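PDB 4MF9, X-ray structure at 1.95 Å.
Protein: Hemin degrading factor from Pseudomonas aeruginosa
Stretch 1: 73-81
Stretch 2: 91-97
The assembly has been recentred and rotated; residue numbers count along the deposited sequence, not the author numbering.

Stretch 1 (73-81) LGELGPIMA
Stretch 2 91-97: ERKGPYR

Residues 73-81 and 91-97 pack as two antiparallel segments of one chain, burying 606 Å² summed over both sides. Strand 78-81 runs at 169° to strand 91-93, the axes approaching to 4.6 Å. Two hydrogen-bonded pairs set the register. Ile79 faces Gly94 (CA to CA 5.4 Å), with Ile79 N to Gly94 O at 2.9 Å and Gly94 N to Ile79 O at 3.0 Å; Ala81 faces Arg92 (CA to CA 5.3 Å), with Ala81 N to Arg92 O at 2.9 Å and Arg92 N to Ala81 O at 3.0 Å. Between them lies the non-hydrogen-bonded pair Met80 and Lys93, whose CA atoms are 4.3 Å apart. Here the CA atoms turn toward carbonyls of the partner strand: Lys93 CA lies 3.3 Å from Ile79 O, and Met80 CA 3.5 Å from Arg92 O.

Tyr96 covers the most surface. The chain turns a corner at Gly94 (phi/psi 157/173), continues through Pro95 (-69/143), and at Tyr96 (-79/75) directs CB toward the first stretch. With chi1 at -148°, between wells, and chi2 at 89°, the buried ring presents one face to Leu73 (m, t), whose CD1 sits 3.9 Å from the ring centroid and 11° off the normal, a CH-pi contact. Ile79 instead meets the ring edge, its CD1 3.7 Å from Tyr96 CD1. The aromatic ring thus offers apolar surface to two aliphatic side chains, while its hydroxyl is hydrogen-bonded elsewhere in the structure.

Ile79 (-124/-175) shares a sheet face with Ala81 and Arg92. Its chi1 of 41° and chi2 of 88° (both p) bring the tip nearer the second stretch, allowing a branched aliphatic residue to join backbone pairing to the tyrosine packing. Small Ala81 extends this buried face, whereas Arg92 (t, p, t, chi4 84°) leads its guanidinium away to partners elsewhere.

On the other face, Met80 (-122/125; t, m, m) covers as much surface as Ile79. Its flexible thioether places SD 3.7 Å from Glu91 CB, and its CG lies 4.0 Å from Lys93 CG; Lys93 (m, t, t, t) contributes aliphatic carbons here while its end leads away.

Before the strand, a 3-10 segment at 74-76 is supported by Leu76 N to Leu73 O at 3.1 Å. Gly77 (70/-157) adopts a positive phi that favours glycine; a CB there would clash with Pro78 CD. A water joins the stretches, donating to Leu73 O (2.7 Å) and Gly77 O (2.6 Å) and accepting from Tyr96 N (2.8 Å).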

ATOM      1  N   LEU A  73      -9.058   8.349  14.255  1.00 18.12           N
ATOM      2  CA  LEU A  73      -9.106   6.927  14.129  1.00 20.43           C
ATOM      3  C   LEU A  73      -8.450   6.267  15.302  1.00 19.50           C
ATOM      4  O   LEU A  73      -8.674   5.151  15.550  1.00 20.73           O
ATOM      5  CB  LEU A  73      -8.478   6.455  12.837  1.00 21.32           C
ATOM      6  CG  LEU A  73      -9.162   6.866  11.565  1.00 22.87           C
ATOM      7  CD1 LEU A  73      -8.441   6.450  10.287  1.00 18.30           C
ATOM      8  CD2 LEU A  73     -10.585   6.462  11.502  1.00 19.50           C
ATOM      9  N   GLY A  74      -7.591   7.007  15.969  1.00 20.01           N
ATOM     10  CA  GLY A  74      -6.952   6.502  17.174  1.00 24.07           C
ATOM     11  C   GLY A  74      -7.944   6.230  18.292  1.00 22.34           C
ATOM     12  O   GLY A  74      -7.650   5.488  19.230  1.00 24.77           O
ATOM     13  N   GLU A  75      -9.111   6.826  18.202  1.00 27.04           N
ATOM     14  CA  GLU A  75     -10.169   6.667  19.171  1.00 25.69           C
ATOM     15  C   GLU A  75     -10.710   5.232  19.150  1.00 24.65           C
ATOM     16  O   GLU A  75     -11.297   4.787  20.049  1.00 18.77           O
ATOM     17  CB  GLU A  75     -11.250   7.725  18.927  1.00 28.31           C
ATOM     18  CG  GLU A  75     -10.850   9.160  19.303  1.00 31.90           C
ATOM     19  CD  GLU A  75     -11.676  10.290  18.657  1.00 36.39           C
ATOM     20  OE1 GLU A  75     -12.701  10.048  18.035  1.00 32.67           O
ATOM     21  OE2 GLU A  75     -11.269  11.460  18.764  1.00 38.17           O
ATOM     22  N   LEU A  76     -10.481   4.549  18.047  1.00 23.14           N
ATOM     23  CA  LEU A  76     -11.075   3.241  17.803  1.00 21.27           C
ATOM     24  C   LEU A  76     -10.313   2.073  18.421  1.00 22.44           C
ATOM     25  O   LEU A  76     -10.770   0.936  18.345  1.00 23.91           O
ATOM     26  CB  LEU A  76     -11.222   3.010  16.299  1.00 19.30           C
ATOM     27  CG  LEU A  76     -12.074   4.065  15.594  1.00 19.81           C
ATOM     28  CD1 LEU A  76     -11.969   3.928  14.089  1.00 16.96           C
ATOM     29  CD2 LEU A  76     -13.526   3.964  16.037  1.00 24.35           C
ATOM     30  N   GLY A  77      -9.162   2.342  19.031  1.00 23.96           N
ATOM     31  CA  GLY A  77      -8.345   1.268  19.576  1.00 22.12           C
ATOM     32  C   GLY A  77      -7.720   0.429  18.479  1.00 18.65           C
ATOM     33  O   GLY A  77      -7.550   0.904  17.359  1.00 20.18           O
ATOM     34  N   PRO A  78      -7.362  -0.819  18.796  1.00 22.52           N
ATOM     35  CA  PRO A  78      -6.746  -1.696  17.796  1.00 21.66           C
ATOM     36  C   PRO A  78      -7.655  -1.914  16.596  1.00 21.48           C
ATOM     37  O   PRO A  78      -8.804  -2.342  16.752  1.00 22.72           O
ATOM     38  CB  PRO A  78      -6.552  -3.016  18.557  1.00 17.28           C
ATOM     39  CG  PRO A  78      -6.438  -2.601  19.983  1.00 19.85           C
ATOM     40  CD  PRO A  78      -7.385  -1.438  20.134  1.00 24.82           C
ATOM     41  N   ILE A  79      -7.132  -1.621  15.412  1.00 15.65           N
ATOM     42  CA  ILE A  79      -7.851  -1.846  14.172  1.00 13.80           C
ATOM     43  C   ILE A  79      -7.032  -2.719  13.241  1.00 15.09           C
ATOM     44  O   ILE A  79      -5.942  -3.195  13.597  1.00 15.72           O
ATOM     45  CB  ILE A  79      -8.149  -0.512  13.454  1.00 13.57           C
ATOM     46  CG1 ILE A  79      -6.950   0.436  13.545  1.00 12.88           C
ATOM     47  CG2 ILE A  79      -9.392   0.152  14.051  1.00 14.86           C
ATOM     48  CD1 ILE A  79      -5.916   0.274  12.407  1.00 12.25           C
ATOM     49  N   MET A  80      -7.524  -2.912  12.052  1.00 11.62           N
ATOM     50  CA  MET A  80      -6.740  -3.470  11.000  1.00 13.61           C
ATOM     51  C   MET A  80      -6.680  -2.503   9.802  1.00 14.02           C
ATOM     52  O   MET A  80      -7.692  -2.084   9.300  1.00 12.09           O
ATOM     53  CB  MET A  80      -7.317  -4.801  10.573  1.00 13.16           C
ATOM     54  CG  MET A  80      -6.547  -5.535   9.542  1.00 12.40           C
ATOM     55  SD  MET A  80      -6.854  -5.133   7.880  1.00 13.76           S
ATOM     56  CE  MET A  80      -8.367  -5.969   7.470  1.00 14.87           C
ATOM     57  N   ALA A  81      -5.475  -2.184   9.393  1.00 11.93           N
ATOM     58  CA  ALA A  81      -5.250  -1.275   8.277  1.00 10.36           C
ATOM     59  C   ALA A  81      -5.008  -2.110   7.036  1.00 11.68           C
ATOM     60  O   ALA A  81      -4.255  -3.096   7.081  1.00 11.80           O
ATOM     61  CB  ALA A  81      -4.052  -0.358   8.558  1.00 12.64           C
ATOM     62  N   GLU A  91      -2.056  -6.244   5.239  1.00 11.33           N
ATOM     63  CA  GLU A  91      -2.958  -6.070   6.361  1.00 11.79           C
ATOM     64  C   GLU A  91      -2.236  -6.070   7.672  1.00 12.89           C
ATOM     65  O   GLU A  91      -1.705  -7.064   8.077  1.00 13.24           O
ATOM     66  CB  GLU A  91      -4.084  -7.130   6.399  1.00 14.69           C
ATOM     67  CG  GLU A  91      -4.959  -7.151   5.201  1.00 15.86           C
ATOM     68  CD  GLU A  91      -6.044  -8.225   5.168  1.00 19.49           C
ATOM     69  OE1 GLU A  91      -6.334  -8.887   6.106  1.00 16.31           O
ATOM     70  OE2 GLU A  91      -6.626  -8.308   4.150  1.00 21.03           O
ATOM     71  N   ARG A  92      -2.276  -4.968   8.390  1.00 13.06           N
ATOM     72  CA  ARG A  92      -1.558  -4.851   9.640  1.00 12.34           C
ATOM     73  C   ARG A  92      -2.484  -4.469  10.769  1.00 15.90           C
ATOM     74  O   ARG A  92      -3.310  -3.638  10.605  1.00 13.56           O
ATOM     75  CB  ARG A  92      -0.450  -3.840   9.539  1.00 12.90           C
ATOM     76  CG  ARG A  92       0.660  -3.937  10.542  1.00 13.49           C
ATOM     77  CD  ARG A  92       1.195  -5.336  10.684  1.00 17.21           C
ATOM     78  NE  ARG A  92       2.436  -5.402  11.455  1.00 19.53           N
ATOM     79  CZ  ARG A  92       2.519  -5.441  12.759  1.00 21.23           C
ATOM     80  NH1 ARG A  92       1.450  -5.373  13.520  1.00 16.01           N
ATOM     81  NH2 ARG A  92       3.701  -5.494  13.317  1.00 21.96           N
ATOM     82  N   LYS A  93      -2.308  -5.064  11.924  1.00 14.09           N
ATOM     83  CA  LYS A  93      -3.153  -4.796  13.071  1.00 14.58           C
ATOM     84  C   LYS A  93      -2.458  -4.003  14.151  1.00 16.09           C
ATOM     85  O   LYS A  93      -1.290  -4.200  14.378  1.00 16.52           O
ATOM     86  CB  LYS A  93      -3.690  -6.076  13.660  1.00 15.30           C
ATOM     87  CG  LYS A  93      -4.606  -6.842  12.779  1.00 17.00           C
ATOM     88  CD  LYS A  93      -5.113  -8.026  13.531  1.00 22.27           C
ATOM     89  CE  LYS A  93      -5.525  -9.121  12.605  1.00 26.98           C
ATOM     90  NZ  LYS A  93      -6.010 -10.277  13.394  1.00 32.24           N
ATOM     91  N   GLY A  94      -3.199  -3.093  14.775  1.00 15.66           N
ATOM     92  CA  GLY A  94      -2.691  -2.248  15.843  1.00 19.21           C
ATOM     93  C   GLY A  94      -3.511  -0.975  15.980  1.00 15.42           C
ATOM     94  O   GLY A  94      -4.367  -0.688  15.152  1.00 14.73           O
ATOM     95  N   PRO A  95      -3.241  -0.186  17.022  1.00 24.25           N
ATOM     96  CA  PRO A  95      -3.917   1.106  17.182  1.00 17.90           C
ATOM     97  C   PRO A  95      -3.482   2.114  16.113  1.00 19.95           C
ATOM     98  O   PRO A  95      -2.303   2.128  15.734  1.00 19.08           O
ATOM     99  CB  PRO A  95      -3.435   1.564  18.558  1.00 21.08           C
ATOM    100  CG  PRO A  95      -2.069   0.939  18.690  1.00 21.38           C
ATOM    101  CD  PRO A  95      -2.228  -0.421  18.070  1.00 21.85           C
ATOM    102  N   TYR A  96      -4.405   2.947  15.633  1.00 15.07           N
ATOM    103  CA  TYR A  96      -4.063   3.946  14.604  1.00 19.01           C
ATOM    104  C   TYR A  96      -3.369   5.163  15.214  1.00 17.06           C
ATOM    105  O   TYR A  96      -3.973   6.224  15.377  1.00 16.68           O
ATOM    106  CB  TYR A  96      -5.310   4.379  13.814  1.00 16.00           C
ATOM    107  CG  TYR A  96      -5.050   4.745  12.359  1.00 15.27           C
ATOM    108  CD1 TYR A  96      -5.100   3.773  11.356  1.00 13.30           C
ATOM    109  CD2 TYR A  96      -4.762   6.059  11.988  1.00 14.36           C
ATOM    110  CE1 TYR A  96      -4.872   4.104  10.026  1.00 10.05           C
ATOM    111  CE2 TYR A  96      -4.532   6.395  10.664  1.00 13.27           C
ATOM    112  CZ  TYR A  96      -4.589   5.414   9.692  1.00 12.17           C
ATOM    113  OH  TYR A  96      -4.353   5.759   8.376  1.00 12.36           O
ATOM    114  N   ARG A  97      -2.121   4.989  15.570  1.00 17.78           N
ATOM    115  CA  ARG A  97      -1.258   6.025  16.121  1.00 23.84           C
ATOM    116  C   ARG A  97       0.209   5.676  15.872  1.00 24.04           C
ATOM    117  O   ARG A  97       0.486   4.534  15.639  1.00 20.75           O
ATOM    118  CB  ARG A  97      -1.463   6.111  17.612  1.00 25.08           C
ATOM    119  CG  ARG A  97      -1.007   4.883  18.325  1.00 27.49           C
ATOM    120  CD  ARG A  97      -0.835   5.101  19.802  1.00 34.80           C
ATOM    121  NE  ARG A  97      -0.763   3.831  20.463  1.00 41.24           N
ATOM    122  CZ  ARG A  97       0.348   3.259  20.875  1.00 40.48           C
ATOM    123  NH1 ARG A  97       1.510   3.862  20.694  1.00 43.84           N
ATOM    124  NH2 ARG A  97       0.298   2.084  21.449  1.00 41.10           N
TER
HETATM  125  O   HOH W   1      -7.015   3.282  16.582  1.00 19.24           O